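Local coordinates for uncharacterized protein (Neisseria gonorrhoeae, PDB 5V77) that is of unknown function but belongs to the NGO_1070-like family, is built mainly of beta strands and packs as a two-fold symmetric pair, at the interface of chains A and B. Coordinates in Å, arbitrary orientation; residue numbers count along the deposited sequence, not the author numbering. Chains: chain A/B, Uncharacterized protein.

Contact 1 and contact 2 lie side by side in one two-fold symmetric interface, the centres of their C-alpha atoms about 16 Å apart. They share no residue, but chain B connects them: B:Phe24, closing strand 17-24, belongs to contact 2, and the turn that follows, B:Ser25 to B:Asn29, supplies contact 1. Contact 2 joins the 54-58 strands of both chains antiparallel across the pair, whereas contact 1 docks a turn against the segment before strand 75-77 of chain A. Pairing of strands flanked by reciprocal turn docking would suit a dimer, although the crystal alone does not establish one in solution.

Contact 1: the interface of chains A and B. Residues chain A 65, 70-73; chain B 25-29.
The ring of A:Phe73 meets the backbone of B:Gly28, with the ring carbon CD2 of A:Phe73 3.4 Å from CA of B:Gly28. The ring's chi1 of -58° sets CG anti to its own carbonyl carbon, turning the ring toward the chain B turn, where the carbonyl oxygens of B:Ser25 and B:Asp26 face its edge in plane. One face of the same ring is covered toward its rim by the methyl CD2 of A:Leu72, which also lies 3.5 Å from the carbonyl O of B:Gly28. Thus a phenylalanine and a leucine from one chain pack on a turn that offers mostly backbone. Beside them the CB of A:Ser71 packs on the CB of B:Asn27 at 3.6 Å.

Hydrogen bonds from the main chain and from a side-chain amide surround this core. The N-H of A:Phe73 reaches O of B:Asn27 at 2.9 Å, nearly straight at the hydrogen but approaching from above the carbonyl plane. One residue earlier, N of A:Leu72 donates to the side-chain oxygen OD1 of B:Asn29 at 3.1 Å. The other end of that amide, ND2, makes a weak bond to O of A:Asp70, so that the amide spans A:Ser71. The ring carbon CE1 of A:Tyr65 comes up to this amide, the two side chains sliding past each other in opposite directions, ring and amide planes 84° apart.

A second shell shapes both partners. Within the turn, OD1 of B:Asn27 accepts from the hydroxyl OG of B:Ser25 and from N of B:Asn29, which arrive from opposite faces of its amide plane. These bonds probably hold B:Asn27 and B:Asn29 ready for their partners. On the chain A side, a chi1 of 69° places OG of A:Ser71 between its backbone N and carbonyl carbon, and this hydroxyl donates to O of A:Phe73 at 2.7 Å.

Contact 2: the interface of chains A and B. Residues chain A 24, 52, 55-56; chain B 24, 55-57.
A:Phe55 and B:Phe55 meet near the two-fold axis, their side chains crossing at about a right angle with CD2 of A:Phe55 3.5 Å from CE2 of B:Phe55. Both have CG anti to the backbone N, chi1 about 170°, but the rings are spun differently, chi2 26° in chain A and 101° in chain B, a local departure from symmetry that may let both rings fit near the axis. Nearby, A:Phe24 and B:Leu57 come tip to tip: the methyl CD2 of B:Leu57 sits in the plane of the A:Phe24 ring at its edge, 3.9 Å from CE1 of A:Phe24. B:Phe24 stands farther off, beyond the end of the A:Phe55 ring, and A:Ile52 borders the same B:Leu57 methyl with its CG2.

The main chains behind these groups hold them in place. Strands 54-58 of the two chains run antiparallel, with A:Lys56 opposite B:Lys56, and extend the sheet from one chain to the other. N of A:Phe55 donates to O of B:Leu57 at 2.8 Å, and N of B:Leu57 returns a bond to O of A:Phe55, both in the carbonyl plane. The lysine side chains are incompletely modelled. At the centre of the pairing, CA of B:Lys56 lies 3.3 Å from O of A:Phe55.

Contact 1: the interface of chains A and B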
# COMPACT_ATOMS: atom_id res chain seq x y z
N TYR A 65 -3.71 -8.81 -16.72
CA TYR A 65 -2.32 -8.46 -16.93
C TYR A 65 -1.82 -8.88 -18.31
O TYR A 65 -0.84 -8.31 -18.79
CB TYR A 65 -1.46 -9.06 -15.82
CG TYR A 65 -1.71 -8.39 -14.50
CD1 TYR A 65 -1.45 -7.03 -14.34
CD2 TYR A 65 -2.21 -9.09 -13.40
CE1 TYR A 65 -1.68 -6.38 -13.14
CE2 TYR A 65 -2.44 -8.44 -12.18
CZ TYR A 65 -2.17 -7.09 -12.07
OH TYR A 65 -2.38 -6.42 -10.88
N ASP A 70 -4.33 -2.41 -19.61
CA ASP A 70 -5.07 -2.53 -18.36
C ASP A 70 -4.14 -2.31 -17.17
O ASP A 70 -3.05 -2.90 -17.11
CB ASP A 70 -5.76 -3.89 -18.25
CG ASP A 70 -6.89 -3.88 -17.24
OD1 ASP A 70 -7.06 -2.86 -16.54
OD2 ASP A 70 -7.62 -4.89 -17.16
N SER A 71 -4.57 -1.48 -16.24
CA SER A 71 -3.71 -1.19 -15.09
C SER A 71 -4.57 -0.69 -13.94
O SER A 71 -5.74 -0.33 -14.10
CB SER A 71 -2.64 -0.16 -15.45
OG SER A 71 -3.22 1.11 -15.67
N LEU A 72 -3.97 -0.70 -12.75
CA LEU A 72 -4.69 -0.32 -11.54
C LEU A 72 -5.13 1.14 -11.61
O LEU A 72 -6.31 1.45 -11.42
CB LEU A 72 -3.82 -0.58 -10.32
CG LEU A 72 -4.33 -0.08 -8.97
CD1 LEU A 72 -5.63 -0.78 -8.61
CD2 LEU A 72 -3.25 -0.31 -7.89
N PHE A 73 -4.19 2.05 -11.87
CA PHE A 73 -4.42 3.48 -11.98
C PHE A 73 -4.55 3.88 -13.45
O PHE A 73 -3.81 3.37 -14.29
CB PHE A 73 -3.27 4.28 -11.37
CG PHE A 73 -3.01 3.98 -9.92
CD1 PHE A 73 -4.06 3.77 -9.03
CD2 PHE A 73 -1.71 3.91 -9.45
CE1 PHE A 73 -3.80 3.50 -7.68
CE2 PHE A 73 -1.45 3.64 -8.11
CZ PHE A 73 -2.48 3.42 -7.22
N SER B 25 4.17 2.18 -9.02
CA SER B 25 4.42 2.79 -10.32
C SER B 25 3.27 3.72 -10.73
O SER B 25 2.19 3.74 -10.13
CB SER B 25 4.61 1.73 -11.39
OG SER B 25 3.42 0.97 -11.52
N ASP B 26 3.51 4.46 -11.81
CA ASP B 26 2.51 5.39 -12.32
C ASP B 26 1.19 4.68 -12.62
O ASP B 26 0.12 5.17 -12.25
CB ASP B 26 3.03 6.09 -13.56
CG ASP B 26 4.09 7.11 -13.23
OD1 ASP B 26 4.79 7.59 -14.16
OD2 ASP B 26 4.25 7.42 -12.03
N ASN B 27 1.24 3.52 -13.27
CA ASN B 27 -0.00 2.84 -13.58
C ASN B 27 -0.45 1.90 -12.47
O ASN B 27 -1.51 1.29 -12.59
CB ASN B 27 0.10 2.08 -14.92
CG ASN B 27 1.11 0.93 -14.90
OD1 ASN B 27 1.65 0.56 -13.87
ND2 ASN B 27 1.36 0.35 -16.09
N GLY B 28 0.34 1.78 -11.40
CA GLY B 28 -0.05 1.01 -10.23
C GLY B 28 0.15 -0.48 -10.35
O GLY B 28 -0.19 -1.21 -9.40
N ASN B 29 0.67 -0.97 -11.47
CA ASN B 29 0.86 -2.40 -11.67
C ASN B 29 2.09 -2.93 -10.97
O ASN B 29 2.21 -4.16 -10.84
CB ASN B 29 0.96 -2.72 -13.16
CG ASN B 29 -0.36 -2.61 -13.87
OD1 ASN B 29 -1.40 -2.36 -13.24
ND2 ASN B 29 -0.35 -2.79 -15.18

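Contact 2: the interface of chains A and B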
# COMPACT_ATOMS: atom_id res chain seq x y z
N PHE A 24 2.79 6.93 0.65
CA PHE A 24 3.19 6.96 2.05
C PHE A 24 3.83 8.31 2.40
O PHE A 24 4.64 8.83 1.63
CB PHE A 24 4.21 5.85 2.34
CG PHE A 24 3.60 4.49 2.52
CD1 PHE A 24 3.10 4.10 3.76
CD2 PHE A 24 3.55 3.58 1.48
CE1 PHE A 24 2.54 2.84 3.95
CE2 PHE A 24 2.99 2.32 1.65
CZ PHE A 24 2.49 1.95 2.90
N ILE A 52 -1.54 4.62 10.33
CA ILE A 52 -2.12 3.47 9.67
C ILE A 52 -2.19 2.28 10.61
O ILE A 52 -1.21 1.96 11.31
CB ILE A 52 -1.29 3.12 8.43
CG1 ILE A 52 -1.36 4.28 7.44
CG2 ILE A 52 -1.79 1.81 7.79
CD1 ILE A 52 -2.70 4.50 6.88
N PHE A 55 -3.56 -1.79 5.80
CA PHE A 55 -3.81 -1.42 4.41
C PHE A 55 -3.88 -2.71 3.61
O PHE A 55 -2.95 -3.52 3.67
CB PHE A 55 -2.68 -0.49 3.91
CG PHE A 55 -2.69 -0.21 2.43
CD1 PHE A 55 -3.85 -0.28 1.68
CD2 PHE A 55 -1.52 0.13 1.79
CE1 PHE A 55 -3.83 -0.03 0.32
CE2 PHE A 55 -1.49 0.39 0.44
CZ PHE A 55 -2.65 0.31 -0.30
N LYS A 56 -4.96 -2.91 2.87
CA LYS A 56 -5.11 -4.09 2.03
C LYS A 56 -5.48 -3.67 0.62
O LYS A 56 -6.37 -2.84 0.43
CB LYS A 56 -6.19 -5.03 2.60
N PHE B 24 4.28 2.71 -5.50
CA PHE B 24 3.56 2.25 -6.68
C PHE B 24 4.11 2.93 -7.93
O PHE B 24 4.42 4.12 -7.91
CB PHE B 24 2.06 2.60 -6.60
CG PHE B 24 1.29 1.73 -5.66
CD1 PHE B 24 0.74 0.53 -6.11
CD2 PHE B 24 1.07 2.13 -4.35
CE1 PHE B 24 0.00 -0.26 -5.25
CE2 PHE B 24 0.34 1.35 -3.49
CZ PHE B 24 -0.19 0.14 -3.94
N PHE B 55 -1.62 -6.99 -1.67
CA PHE B 55 -0.67 -6.30 -0.81
C PHE B 55 -1.37 -6.09 0.52
O PHE B 55 -2.50 -5.60 0.57
CB PHE B 55 -0.21 -4.95 -1.38
CG PHE B 55 0.58 -4.11 -0.40
CD1 PHE B 55 1.94 -4.06 -0.46
CD2 PHE B 55 -0.06 -3.38 0.60
CE1 PHE B 55 2.68 -3.31 0.43
CE2 PHE B 55 0.66 -2.63 1.50
CZ PHE B 55 2.04 -2.59 1.41
N LYS B 56 -0.72 -6.49 1.60
CA LYS B 56 -1.26 -6.28 2.93
C LYS B 56 -0.17 -5.69 3.81
O LYS B 56 0.97 -6.18 3.79
CB LYS B 56 -1.78 -7.59 3.55
N LEU B 57 -0.51 -4.64 4.54
CA LEU B 57 0.34 -4.08 5.58
C LEU B 57 -0.50 -4.03 6.84
O LEU B 57 -1.61 -3.50 6.81
CB LEU B 57 0.85 -2.67 5.20
CG LEU B 57 1.25 -1.76 6.38
CD1 LEU B 57 2.49 -2.25 7.07
CD2 LEU B 57 1.44 -0.31 5.95